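Local coordinates for protein extracellular ligand-binding receptor (Desulfohalobium retbaense DSM 5692, PDB 5ERE) that probably senses small solutes, binding 2-oxo-4-methylpentanoic acid in a periplasmic-binding-protein domain and cytosine in a Cache-type sensor domain, at residues Glu431-Ile436 with Ser454-Pro459; Ala378-Thr383 with Val391-Lys396; Val4-Pro9 with Ile38-Gly43; Ala66-Ser71 with Phe88-Gly93. One frame throughout, in Å; residues are numbered along the deposited sequence.

Interaction 1 (Glu431-Ile436 with Ser454-Pro459). With CYT (6-aminopyrimidin-2(1H)-one), chain C.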
loop_
_atom_site.group_PDB
_atom_site.type_symbol
_atom_site.label_atom_id
_atom_site.label_comp_id
_atom_site.label_asym_id
_atom_site.label_seq_id
_atom_site.Cartn_x
_atom_site.Cartn_y
_atom_site.Cartn_z
ATOM N N GLU A 431 -6.861 -9.320 32.119
ATOM C CA GLU A 431 -7.355 -8.069 31.560
ATOM C C GLU A 431 -8.547 -8.244 30.617
ATOM O O GLU A 431 -9.191 -7.258 30.269
ATOM C CB GLU A 431 -6.220 -7.344 30.828
ATOM C CG GLU A 431 -5.192 -6.735 31.756
ATOM C CD GLU A 431 -4.138 -7.677 32.292
ATOM O OE1 GLU A 431 -4.114 -8.908 31.973
ATOM O OE2 GLU A 431 -3.306 -7.163 33.065
ATOM N N GLY A 432 -8.820 -9.489 30.203
ATOM C CA GLY A 432 -10.004 -9.822 29.424
ATOM C C GLY A 432 -9.835 -10.113 27.940
ATOM O O GLY A 432 -10.807 -10.048 27.191
ATOM N N PHE A 433 -8.619 -10.416 27.492
ATOM C CA PHE A 433 -8.418 -10.730 26.081
ATOM C C PHE A 433 -7.253 -11.703 25.893
ATOM O O PHE A 433 -6.443 -11.914 26.806
ATOM C CB PHE A 433 -8.218 -9.436 25.270
ATOM C CG PHE A 433 -6.953 -8.657 25.628
ATOM C CD1 PHE A 433 -5.725 -8.974 25.020
ATOM C CD2 PHE A 433 -6.983 -7.643 26.569
ATOM C CE1 PHE A 433 -4.559 -8.269 25.334
ATOM C CE2 PHE A 433 -5.807 -6.929 26.894
ATOM C CZ PHE A 433 -4.602 -7.251 26.278
ATOM N N VAL A 434 -7.197 -12.314 24.719
ATOM C CA VAL A 434 -6.103 -13.221 24.366
ATOM C C VAL A 434 -4.906 -12.355 23.962
ATOM O O VAL A 434 -4.968 -11.625 22.964
ATOM C CB VAL A 434 -6.498 -14.152 23.233
ATOM C CG1 VAL A 434 -5.397 -15.097 22.862
ATOM C CG2 VAL A 434 -7.729 -14.955 23.643
ATOM N N GLY A 435 -3.843 -12.409 24.748
ATOM C CA GLY A 435 -2.691 -11.575 24.467
ATOM C C GLY A 435 -1.378 -12.304 24.663
ATOM O O GLY A 435 -1.340 -13.509 24.904
ATOM N N ILE A 436 -0.303 -11.531 24.584
ATOM C CA ILE A 436 1.081 -12.027 24.694
ATOM C C ILE A 436 1.865 -11.157 25.694
ATOM O O ILE A 436 1.829 -9.931 25.594
ATOM C CB ILE A 436 1.802 -12.022 23.322
ATOM C CG1 ILE A 436 1.149 -13.040 22.385
ATOM C CG2 ILE A 436 3.302 -12.356 23.486
ATOM C CD1 ILE A 436 1.529 -12.853 20.930
ATOM N N SER A 454 6.607 -7.382 33.808
ATOM C CA SER A 454 5.877 -7.745 32.572
ATOM C C SER A 454 5.449 -6.576 31.665
ATOM O O SER A 454 5.103 -5.491 32.149
ATOM C CB SER A 454 4.627 -8.522 32.964
ATOM O OG SER A 454 3.629 -8.514 31.949
ATOM N N VAL A 455 5.519 -6.786 30.351
ATOM C CA VAL A 455 4.765 -5.979 29.383
ATOM C C VAL A 455 3.779 -6.918 28.730
ATOM O O VAL A 455 4.187 -7.918 28.171
ATOM C CB VAL A 455 5.635 -5.321 28.284
ATOM C CG1 VAL A 455 4.767 -4.654 27.215
ATOM C CG2 VAL A 455 6.554 -4.255 28.896
ATOM N N LEU A 456 2.497 -6.578 28.838
ATOM C CA LEU A 456 1.436 -7.249 28.118
ATOM C C LEU A 456 1.099 -6.439 26.855
ATOM O O LEU A 456 0.825 -5.239 26.918
ATOM C CB LEU A 456 0.207 -7.410 29.038
ATOM C CG LEU A 456 -1.108 -7.774 28.363
ATOM C CD1 LEU A 456 -1.034 -9.136 27.722
ATOM C CD2 LEU A 456 -2.278 -7.721 29.384
ATOM N N THR A 457 1.126 -7.082 25.693
ATOM C CA THR A 457 0.878 -6.360 24.435
ATOM C C THR A 457 -0.639 -6.119 24.218
ATOM O O THR A 457 -1.459 -6.781 24.810
ATOM C CB THR A 457 1.461 -7.110 23.219
ATOM O OG1 THR A 457 0.912 -8.423 23.187
ATOM C CG2 THR A 457 2.976 -7.215 23.302
ATOM N N GLN A 458 -0.964 -5.147 23.374
ATOM C CA GLN A 458 -2.327 -4.805 22.967
ATOM C C GLN A 458 -3.039 -5.993 22.330
ATOM O O GLN A 458 -2.358 -6.829 21.774
ATOM C CB GLN A 458 -2.285 -3.678 21.943
ATOM C CG GLN A 458 -1.849 -2.305 22.478
ATOM C CD GLN A 458 -3.006 -1.503 23.067
ATOM O OE1 GLN A 458 -4.151 -1.632 22.624
ATOM N NE2 GLN A 458 -2.711 -0.656 24.061
ATOM N N PRO A 459 -4.386 -6.041 22.398
ATOM C CA PRO A 459 -5.171 -7.101 21.749
ATOM C C PRO A 459 -4.932 -7.158 20.251
ATOM O O PRO A 459 -4.972 -8.242 19.706
ATOM C CB PRO A 459 -6.636 -6.717 22.027
ATOM C CG PRO A 459 -6.635 -5.700 23.055
ATOM C CD PRO A 459 -5.252 -5.067 23.105
HETATM N N3 CYT C . -1.806 -10.068 32.772
HETATM C C4 CYT C . -0.644 -9.417 32.809
HETATM N N1 CYT C . -0.636 -12.140 32.879
HETATM C C2 CYT C . -1.843 -11.431 32.806
HETATM O O2 CYT C . -2.922 -12.062 32.736
HETATM N N4 CYT C . -0.682 -8.055 32.785
HETATM C C5 CYT C . 0.607 -10.123 32.886
HETATM C C6 CYT C . 0.567 -11.466 32.918
HETATM O O HOH W 1 -6.439 -10.342 21.143
#
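Leu456 meets Glu431 tip to tip, with CD2 3.4 Å from OE1. Leu456 CG, anti to the backbone N (chi1 165°), lies 4.1 Å from Phe433 CZ. The other methyl, CD1, faces the carbonyl of Ile436. Thr457 grips that same carbonyl twice. Its N bonds to Ile436 O at 2.9 Å, almost straight at 175°, and its OG1 reaches a lone pair of Ile436 O at 3.0 Å. Thr457 O is turned to the edge of the Phe433 ring, 3.5 Å from CE1, and has no polar partner in the model. Pro459 covers one ring face. Its CG sits 3.8 Å from the centroid of the Phe433 ring, a CH-pi contact. An alanine at Phe433 would probably leave the Pro459 ring without its aromatic face and open a gap beside Leu456. One water bridges Val434 O and Pro459 O. Strands 434-443 and 449-457 form a beta hairpin of the sensor-domain sheet. Glu431 OE1 accepts from cytosine N3 at 2.7 Å and OE2 from cytosine N4 at 2.8 Å. Asn380 also bonds to OE2. The short N3 to OE1 pair implies a proton between them, consistent with a protonated base or a protonated carboxylate.

Interaction 2 (Ala378-Thr383 with Val391-Lys396). With CYT (6-aminopyrimidin-2(1H)-one), chain C.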
loop_
_atom_site.group_PDB
_atom_site.type_symbol
_atom_site.label_atom_id
_atom_site.label_comp_id
_atom_site.label_asym_id
_atom_site.label_seq_id
_atom_site.Cartn_x
_atom_site.Cartn_y
_atom_site.Cartn_z
ATOM N N ALA A 378 2.264 -1.742 24.250
ATOM C CA ALA A 378 1.778 -2.243 25.539
ATOM C C ALA A 378 0.324 -1.884 25.790
ATOM O O ALA A 378 -0.153 -0.827 25.424
ATOM C CB ALA A 378 2.635 -1.701 26.682
ATOM N N TYR A 379 -0.345 -2.803 26.459
ATOM C CA TYR A 379 -1.635 -2.585 27.032
ATOM C C TYR A 379 -1.447 -2.191 28.496
ATOM O O TYR A 379 -2.067 -1.254 28.970
ATOM C CB TYR A 379 -2.466 -3.853 26.910
ATOM C CG TYR A 379 -3.841 -3.711 27.478
ATOM C CD1 TYR A 379 -4.854 -3.147 26.728
ATOM C CD2 TYR A 379 -4.128 -4.133 28.761
ATOM C CE1 TYR A 379 -6.131 -3.039 27.220
ATOM C CE2 TYR A 379 -5.418 -4.017 29.274
ATOM C CZ TYR A 379 -6.410 -3.478 28.488
ATOM O OH TYR A 379 -7.676 -3.352 28.985
ATOM N N ASN A 380 -0.596 -2.932 29.213
ATOM C CA ASN A 380 -0.122 -2.462 30.511
ATOM C C ASN A 380 1.147 -3.169 30.964
ATOM O O ASN A 380 1.674 -4.042 30.272
ATOM C CB ASN A 380 -1.213 -2.575 31.592
ATOM C CG ASN A 380 -1.622 -4.010 31.925
ATOM O OD1 ASN A 380 -0.878 -4.954 31.746
ATOM N ND2 ASN A 380 -2.817 -4.151 32.470
ATOM N N CYS A 381 1.619 -2.774 32.137
ATOM C CA CYS A 381 2.816 -3.321 32.750
ATOM C C CYS A 381 2.540 -3.661 34.198
ATOM O O CYS A 381 1.900 -2.892 34.926
ATOM C CB CYS A 381 3.999 -2.328 32.659
ATOM S SG CYS A 381 4.412 -1.740 31.004
ATOM N N VAL A 382 3.024 -4.818 34.622
ATOM C CA VAL A 382 2.840 -5.251 35.990
ATOM C C VAL A 382 4.111 -5.784 36.601
ATOM O O VAL A 382 5.078 -6.163 35.901
ATOM C CB VAL A 382 1.766 -6.333 36.109
ATOM C CG1 VAL A 382 0.439 -5.847 35.576
ATOM C CG2 VAL A 382 2.201 -7.614 35.383
ATOM N N THR A 383 4.102 -5.826 37.925
ATOM C CA THR A 383 5.051 -6.633 38.658
ATOM C C THR A 383 4.262 -7.743 39.305
ATOM O O THR A 383 3.077 -7.577 39.597
ATOM C CB THR A 383 5.836 -5.831 39.709
ATOM O OG1 THR A 383 4.933 -5.155 40.590
ATOM C CG2 THR A 383 6.738 -4.844 39.010
ATOM N N VAL A 391 1.171 -7.607 41.885
ATOM C CA VAL A 391 1.277 -6.740 43.052
ATOM C C VAL A 391 1.388 -5.265 42.684
ATOM O O VAL A 391 1.375 -4.425 43.559
ATOM C CB VAL A 391 2.497 -7.123 43.936
ATOM C CG1 VAL A 391 2.351 -8.552 44.452
ATOM C CG2 VAL A 391 3.821 -6.945 43.183
ATOM N N ASN A 392 1.505 -4.950 41.398
ATOM C CA ASN A 392 1.522 -3.562 40.974
ATOM C C ASN A 392 1.250 -3.497 39.467
ATOM O O ASN A 392 1.433 -4.486 38.765
ATOM C CB ASN A 392 2.860 -2.896 41.366
ATOM C CG ASN A 392 2.766 -1.366 41.450
ATOM O OD1 ASN A 392 1.714 -0.792 41.219
ATOM N ND2 ASN A 392 3.881 -0.709 41.800
ATOM N N VAL A 393 0.763 -2.353 38.987
ATOM C CA VAL A 393 0.418 -2.173 37.579
ATOM C C VAL A 393 0.446 -0.707 37.181
ATOM O O VAL A 393 0.075 0.151 37.966
ATOM C CB VAL A 393 -0.988 -2.734 37.261
ATOM C CG1 VAL A 393 -2.078 -2.008 38.076
ATOM C CG2 VAL A 393 -1.294 -2.645 35.753
ATOM N N ALA A 394 0.881 -0.443 35.955
ATOM C CA ALA A 394 0.664 0.813 35.286
ATOM C C ALA A 394 0.135 0.541 33.887
ATOM O O ALA A 394 0.603 -0.377 33.231
ATOM C CB ALA A 394 1.962 1.635 35.217
ATOM N N PRO A 395 -0.818 1.347 33.398
ATOM C CA PRO A 395 -1.547 2.462 34.023
ATOM C C PRO A 395 -2.340 2.056 35.224
ATOM O O PRO A 395 -2.820 0.922 35.291
ATOM C CB PRO A 395 -2.479 2.922 32.917
ATOM C CG PRO A 395 -1.777 2.566 31.699
ATOM C CD PRO A 395 -1.208 1.217 31.995
ATOM N N LYS A 396 -2.519 2.989 36.154
ATOM C CA LYS A 396 -3.206 2.668 37.389
ATOM C C LYS A 396 -4.693 2.415 37.164
ATOM O O LYS A 396 -5.350 1.852 38.032
ATOM C CB LYS A 396 -2.979 3.786 38.435
ATOM C CG LYS A 396 -1.596 3.694 39.141
ATOM C CD LYS A 396 -1.409 2.335 39.872
ATOM C CE LYS A 396 -0.076 2.173 40.632
ATOM N NZ LYS A 396 1.135 2.297 39.787
HETATM N N3 CYT C . -1.806 -10.068 32.772
HETATM C C4 CYT C . -0.644 -9.417 32.809
HETATM N N1 CYT C . -0.636 -12.140 32.879
HETATM C C2 CYT C . -1.843 -11.431 32.806
HETATM O O2 CYT C . -2.922 -12.062 32.736
HETATM N N4 CYT C . -0.682 -8.055 32.785
HETATM C C5 CYT C . 0.607 -10.123 32.886
HETATM C C6 CYT C . 0.567 -11.466 32.918
#
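Val382 holds CG1 anti to its carbonyl carbon (chi1 -58°). Val393 puts CG1 between its backbone N and carbonyl carbon (chi1 61°), which leaves CG2 anti to N. These torsions bring Val382 CG1 to Val393 CG2 at 3.6 Å. The side chains cross obliquely at a non-hydrogen-bonded pair, and both lie on the sheet face that carries cytosine. Asn380 joins them there. Its CB rests on Ala394 O at 3.3 Å, and its amide runs past Val393, with ND2 3.9 Å from CG2. That ND2 bonds to Glu431, while Asn380 OD1 comes within 3.3 Å of cytosine N4. Asn380 thus touches the base and is likely to hold the Glu431 carboxylate in place. Cys381 and Ala394 form a hydrogen-bonded pair, with Cys381 N to Ala394 O at 2.8 Å and a matching bond back. Further along, Thr383 N bonds to Asn392 O, and Val391 N bonds to Thr383 O. The Thr383 and Asn392 side chains lie side by side, pointing the same way, with Thr383 OG1 3.2 Å from Asn392 CB. Thr383 OG1 also bonds to Leu359 O. Val391 and Asn392 both face Thr383, which makes a classic beta bulge. Lys396 folds back so that NZ bonds to Val393 O. The whole is an antiparallel beta hairpin of the Cache-type sensor sheet, and Asn380 and Val382 line its cytosine pocket.

Interaction 3 (Val4-Pro9 with Ile38-Gly43)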
loop_
_atom_site.group_PDB
_atom_site.type_symbol
_atom_site.label_atom_id
_atom_site.label_comp_id
_atom_site.label_asym_id
_atom_site.label_seq_id
_atom_site.Cartn_x
_atom_site.Cartn_y
_atom_site.Cartn_z
ATOM N N VAL A 4 -21.910 12.225 -23.530
ATOM C CA VAL A 4 -20.760 12.289 -22.644
ATOM C C VAL A 4 -19.566 12.881 -23.416
ATOM O O VAL A 4 -19.149 12.352 -24.451
ATOM C CB VAL A 4 -20.415 10.908 -22.057
ATOM C CG1 VAL A 4 -19.122 10.977 -21.203
ATOM C CG2 VAL A 4 -21.571 10.391 -21.220
ATOM N N GLY A 5 -19.046 14.002 -22.920
ATOM C CA GLY A 5 -17.829 14.586 -23.465
ATOM C C GLY A 5 -16.548 14.006 -22.848
ATOM O O GLY A 5 -16.447 13.849 -21.637
ATOM N N VAL A 6 -15.582 13.669 -23.695
ATOM C CA VAL A 6 -14.386 12.943 -23.281
ATOM C C VAL A 6 -13.130 13.669 -23.803
ATOM O O VAL A 6 -12.872 13.675 -25.005
ATOM C CB VAL A 6 -14.365 11.523 -23.807
ATOM C CG1 VAL A 6 -13.092 10.820 -23.335
ATOM C CG2 VAL A 6 -15.678 10.723 -23.401
ATOM N N ILE A 7 -12.394 14.287 -22.885
ATOM C CA ILE A 7 -11.256 15.150 -23.205
ATOM C C ILE A 7 -9.961 14.405 -22.958
ATOM O O ILE A 7 -9.628 14.091 -21.829
ATOM C CB ILE A 7 -11.277 16.432 -22.376
ATOM C CG1 ILE A 7 -12.664 17.047 -22.482
ATOM C CG2 ILE A 7 -10.189 17.389 -22.869
ATOM C CD1 ILE A 7 -12.927 18.308 -21.621
ATOM N N LEU A 8 -9.266 14.109 -24.044
ATOM C CA LEU A 8 -8.059 13.273 -24.022
ATOM C C LEU A 8 -6.879 14.008 -24.669
ATOM O O LEU A 8 -7.064 14.829 -25.567
ATOM C CB LEU A 8 -8.290 11.981 -24.776
ATOM C CG LEU A 8 -9.561 11.172 -24.427
ATOM C CD1 LEU A 8 -9.633 9.972 -25.370
ATOM C CD2 LEU A 8 -9.523 10.759 -22.949
ATOM N N PRO A 9 -5.659 13.677 -24.243
ATOM C CA PRO A 9 -4.531 14.522 -24.643
ATOM C C PRO A 9 -3.948 14.091 -25.989
ATOM O O PRO A 9 -2.798 13.656 -26.039
ATOM C CB PRO A 9 -3.544 14.319 -23.493
ATOM C CG PRO A 9 -3.844 12.885 -23.014
ATOM C CD PRO A 9 -5.295 12.730 -23.175
ATOM N N ILE A 38 -20.931 9.507 -27.356
ATOM C CA ILE A 38 -19.625 10.072 -27.014
ATOM C C ILE A 38 -19.250 11.156 -27.992
ATOM O O ILE A 38 -19.450 10.988 -29.188
ATOM C CB ILE A 38 -18.512 9.010 -27.036
ATOM C CG1 ILE A 38 -18.638 8.070 -25.842
ATOM C CG2 ILE A 38 -17.137 9.648 -26.988
ATOM C CD1 ILE A 38 -18.376 8.711 -24.532
ATOM N N VAL A 39 -18.706 12.267 -27.500
ATOM C CA VAL A 39 -17.947 13.161 -28.368
ATOM C C VAL A 39 -16.549 13.392 -27.738
ATOM O O VAL A 39 -16.398 13.538 -26.528
ATOM C CB VAL A 39 -18.695 14.491 -28.634
ATOM C CG1 VAL A 39 -20.076 14.205 -29.255
ATOM C CG2 VAL A 39 -18.871 15.308 -27.383
ATOM N N PHE A 40 -15.535 13.336 -28.586
ATOM C CA PHE A 40 -14.153 13.415 -28.156
ATOM C C PHE A 40 -13.676 14.836 -28.364
ATOM O O PHE A 40 -14.045 15.474 -29.354
ATOM C CB PHE A 40 -13.277 12.457 -28.937
ATOM C CG PHE A 40 -13.518 11.022 -28.617
ATOM C CD1 PHE A 40 -13.002 10.470 -27.456
ATOM C CD2 PHE A 40 -14.256 10.226 -29.482
ATOM C CE1 PHE A 40 -13.219 9.156 -27.158
ATOM C CE2 PHE A 40 -14.459 8.889 -29.207
ATOM C CZ PHE A 40 -13.949 8.350 -28.042
ATOM N N LYS A 41 -12.905 15.334 -27.408
ATOM C CA LYS A 41 -12.224 16.614 -27.571
ATOM C C LYS A 41 -10.730 16.440 -27.257
ATOM O O LYS A 41 -10.318 15.528 -26.512
ATOM C CB LYS A 41 -12.840 17.693 -26.673
ATOM C CG LYS A 41 -14.339 17.984 -26.931
ATOM C CD LYS A 41 -14.558 18.635 -28.286
ATOM C CE LYS A 41 -16.037 18.937 -28.511
ATOM N NZ LYS A 41 -16.339 19.127 -29.953
ATOM N N ASP A 42 -9.930 17.331 -27.831
ATOM C CA ASP A 42 -8.474 17.248 -27.744
ATOM C C ASP A 42 -8.049 18.181 -26.609
ATOM O O ASP A 42 -8.182 19.400 -26.694
ATOM C CB ASP A 42 -7.851 17.617 -29.092
ATOM C CG ASP A 42 -6.324 17.392 -29.129
ATOM O OD1 ASP A 42 -5.724 17.048 -28.094
ATOM O OD2 ASP A 42 -5.755 17.507 -30.220
ATOM N N GLY A 43 -7.605 17.597 -25.507
ATOM C CA GLY A 43 -7.143 18.393 -24.386
ATOM C C GLY A 43 -5.757 19.008 -24.605
ATOM O O GLY A 43 -5.350 19.892 -23.858
#
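Val6 packs against Ile38 and Phe40 at the apolar centre of a parallel strand pair, the two strands of a beta-alpha-beta unit. Val6 CG2 meets Ile38 CD1 at 3.6 Å. Val6 and Phe40 lie side by side and point the same way, with CB of the valine 4.0 Å from CD1 of the ring. Ile38 CD1 also reaches back to Val4 CB at 3.9 Å. Leu8 CD1 touches Phe40 CD1 from the next position along. Phe40 CG is anti to its carbonyl carbon (chi1 -70°), and the ring beyond it comes near Val6 and Leu8. An alanine at Val6 would probably leave Ile38 CD1 without the CG2 methyl it packs on and open a gap beside CD1. The connecting helix 15-32 covers this face, touching Ile38 and Leu8. On the other face, Ile7 and Val39 pack under helix 47-60. There Ile7 CG2 presses on Gly43 CA at 3.5 Å, so the glycine sits where a CB would be tight.

Five backbone bonds join the strands, from Val39 N to Val4 O at one end to Gly43 N at the other. The polar edge lies at the C-terminal ends of the strands. Asp42 turns its carboxylate to Ser11 OG and Gly44 N. Beside it, Gly43 N bonds to Leu8 O at 2.8 Å.

Interaction 4 (Ala66-Ser71 with Phe88-Gly93). With COI (2-oxo-4-methylpentanoic acid), chain B.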
loop_
_atom_site.group_PDB
_atom_site.type_symbol
_atom_site.label_atom_id
_atom_site.label_comp_id
_atom_site.label_asym_id
_atom_site.label_seq_id
_atom_site.Cartn_x
_atom_site.Cartn_y
_atom_site.Cartn_z
ATOM N N ALA A 66 -22.251 14.328 -18.804
ATOM C CA ALA A 66 -20.986 14.244 -18.086
ATOM C C ALA A 66 -19.796 14.661 -18.931
ATOM O O ALA A 66 -19.851 14.681 -20.161
ATOM C CB ALA A 66 -20.729 12.856 -17.593
ATOM N N VAL A 67 -18.706 14.934 -18.231
ATOM C CA VAL A 67 -17.409 15.226 -18.848
ATOM C C VAL A 67 -16.389 14.328 -18.223
ATOM O O VAL A 67 -16.271 14.279 -17.012
ATOM C CB VAL A 67 -16.984 16.701 -18.652
ATOM C CG1 VAL A 67 -15.599 16.961 -19.301
ATOM C CG2 VAL A 67 -17.971 17.571 -19.289
ATOM N N VAL A 68 -15.669 13.601 -19.071
ATOM C CA VAL A 68 -14.569 12.773 -18.654
ATOM C C VAL A 68 -13.280 13.463 -19.118
ATOM O O VAL A 68 -13.210 13.922 -20.255
ATOM C CB VAL A 68 -14.692 11.363 -19.263
ATOM C CG1 VAL A 68 -13.600 10.469 -18.773
ATOM C CG2 VAL A 68 -16.090 10.780 -18.865
ATOM N N SER A 69 -12.297 13.558 -18.241
ATOM C CA SER A 69 -11.000 14.093 -18.634
ATOM C C SER A 69 -9.884 13.154 -18.279
ATOM O O SER A 69 -9.857 12.617 -17.186
ATOM C CB SER A 69 -10.767 15.452 -17.972
ATOM O OG SER A 69 -10.738 15.320 -16.569
ATOM N N CYS A 70 -8.954 12.979 -19.216
ATOM C CA CYS A 70 -7.715 12.279 -18.958
ATOM C C CYS A 70 -6.627 13.282 -18.529
ATOM O O CYS A 70 -6.569 14.359 -19.084
ATOM C CB CYS A 70 -7.251 11.521 -20.198
ATOM S SG CYS A 70 -5.557 10.905 -19.949
ATOM N N SER A 71 -5.812 12.869 -17.553
ATOM C CA SER A 71 -4.544 13.483 -17.079
ATOM C C SER A 71 -4.795 14.258 -15.791
ATOM O O SER A 71 -5.846 14.865 -15.608
ATOM C CB SER A 71 -3.868 14.393 -18.119
ATOM O OG SER A 71 -4.454 15.671 -18.144
ATOM N N PHE A 88 -21.531 16.653 -14.215
ATOM C CA PHE A 88 -20.890 15.514 -13.629
ATOM C C PHE A 88 -19.501 15.290 -14.301
ATOM O O PHE A 88 -19.317 15.474 -15.519
ATOM C CB PHE A 88 -21.771 14.274 -13.746
ATOM C CG PHE A 88 -21.137 13.044 -13.187
ATOM C CD1 PHE A 88 -20.854 12.949 -11.836
ATOM C CD2 PHE A 88 -20.789 11.995 -14.016
ATOM C CE1 PHE A 88 -20.239 11.819 -11.321
ATOM C CE2 PHE A 88 -20.168 10.858 -13.509
ATOM C CZ PHE A 88 -19.907 10.772 -12.163
ATOM N N HIS A 89 -18.534 14.967 -13.471
ATOM C CA HIS A 89 -17.144 14.922 -13.903
ATOM C C HIS A 89 -16.500 13.625 -13.475
ATOM O O HIS A 89 -16.596 13.225 -12.317
ATOM C CB HIS A 89 -16.360 16.125 -13.340
ATOM C CG HIS A 89 -14.926 16.157 -13.780
ATOM N ND1 HIS A 89 -13.896 16.492 -12.920
ATOM C CD2 HIS A 89 -14.346 15.892 -14.977
ATOM C CE1 HIS A 89 -12.742 16.414 -13.567
ATOM N NE2 HIS A 89 -12.986 16.064 -14.816
ATOM N N VAL A 90 -15.841 12.967 -14.422
ATOM C CA VAL A 90 -15.070 11.775 -14.129
ATOM C C VAL A 90 -13.598 12.016 -14.539
ATOM O O VAL A 90 -13.332 12.525 -15.610
ATOM C CB VAL A 90 -15.589 10.527 -14.860
ATOM C CG1 VAL A 90 -14.767 9.335 -14.462
ATOM C CG2 VAL A 90 -17.073 10.300 -14.503
ATOM N N ALA A 91 -12.672 11.680 -13.659
ATOM C CA ALA A 91 -11.231 11.775 -13.970
ATOM C C ALA A 91 -10.668 10.381 -14.162
ATOM O O ALA A 91 -10.806 9.510 -13.289
ATOM C CB ALA A 91 -10.513 12.482 -12.884
ATOM N N ILE A 92 -10.033 10.187 -15.310
ATOM C CA ILE A 92 -9.322 8.956 -15.608
ATOM C C ILE A 92 -7.845 9.346 -15.879
ATOM O O ILE A 92 -7.541 10.529 -16.123
ATOM C CB ILE A 92 -9.962 8.237 -16.793
ATOM C CG1 ILE A 92 -9.949 9.103 -18.056
ATOM C CG2 ILE A 92 -11.453 7.868 -16.435
ATOM C CD1 ILE A 92 -10.245 8.313 -19.349
ATOM N N GLY A 93 -6.942 8.373 -15.823
ATOM C CA GLY A 93 -5.509 8.668 -15.965
ATOM C C GLY A 93 -5.111 9.896 -15.148
ATOM O O GLY A 93 -4.457 10.834 -15.643
HETATM C C1 COI B . -1.751 10.880 -14.597
HETATM O O1 COI B . -1.853 12.135 -14.624
HETATM O O2 COI B . -1.924 10.216 -13.545
HETATM C C2 COI B . -1.475 10.169 -15.878
HETATM O O3 COI B . -1.335 8.960 -15.889
HETATM C C3 COI B . -1.427 11.037 -17.112
HETATM C C4 COI B . -0.969 10.242 -18.283
HETATM C C5 COI B . -1.497 10.926 -19.526
HETATM C C6 COI B . 0.551 10.237 -18.192
#
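His89 reaches across to Ser69 and Val67 with its ring edge. CB passes the carbonyl of Val67 at a distance, 4.1 Å from Val67 O. CG, set anti to the backbone N (chi1 -178°), stays 4.0 Å from the same Val67 O. CD2 comes much nearer, 3.2 Å from Val67 O, which lies close to the ring plane. At the tip, NE2 is hydrogen-bonded to Ser69 OG at 2.9 Å; either atom could be the donor. ND1 bonds to Thr105 OG1, and Ser69 OG has a further partner in Ser75 OG. Bonds at both ring nitrogens fix the rotation of the imidazole.

The opposite face of the sheet is apolar. Val68 and Val90 lie side by side, with Val68 CG2 4.0 Å from Val90 CB. Ile92 crosses Val68 at about a right angle, CG1 to Val68 CG1 at 4.0 Å. Ala66 CB sits at the edge of the Phe88 ring, 3.7 Å from CD2. A parallel ladder of backbone bonds starts with Val67 N to Phe88 O and ends with Ser71 N to Ile92 O at 3.2 Å.

Ser71 then caps helix 72-84, its OG bonded to Ala74 N. Ser71 and Gly93 both line the pocket of 2-oxo-4-methylpentanoic acid. Gly93 has a positive phi, and a CB there would crowd Cys70 SG.

Strand 64-70, helix 72-84 and strand 88-92 make a beta-alpha-beta crossover unit of the parallel sheet. Strand 64-70 lies between strands 3-8 and 88-92. Helix 72-84 covers the His89 and Ser69 face. Helix 254-271 lays Leu262 on Val68, Val90 and Ile92.

From the N terminus, interaction 3 comes first and closes the loop through helix 15-32. Interaction 4 follows and closes the crossover through helix 72-84. The two share one parallel sheet, because strand 3-8 lies beside strand 64-70, joined by Gly5 O to Val68 N. Much later, interaction 2 closes the short hairpin of strands 378-385 and 390-394. Interaction 1 then closes the hairpin of strands 434-443 and 449-457. Strand 449-457 pairs with 378-385, so both hairpins build one antiparallel sheet, and both touch cytosine. All four contacts are in series; none nest or cross. Centres of interactions 1 and 3 are about 58 Å apart, in the sensor part and the periplasmic-binding-protein part of the chain.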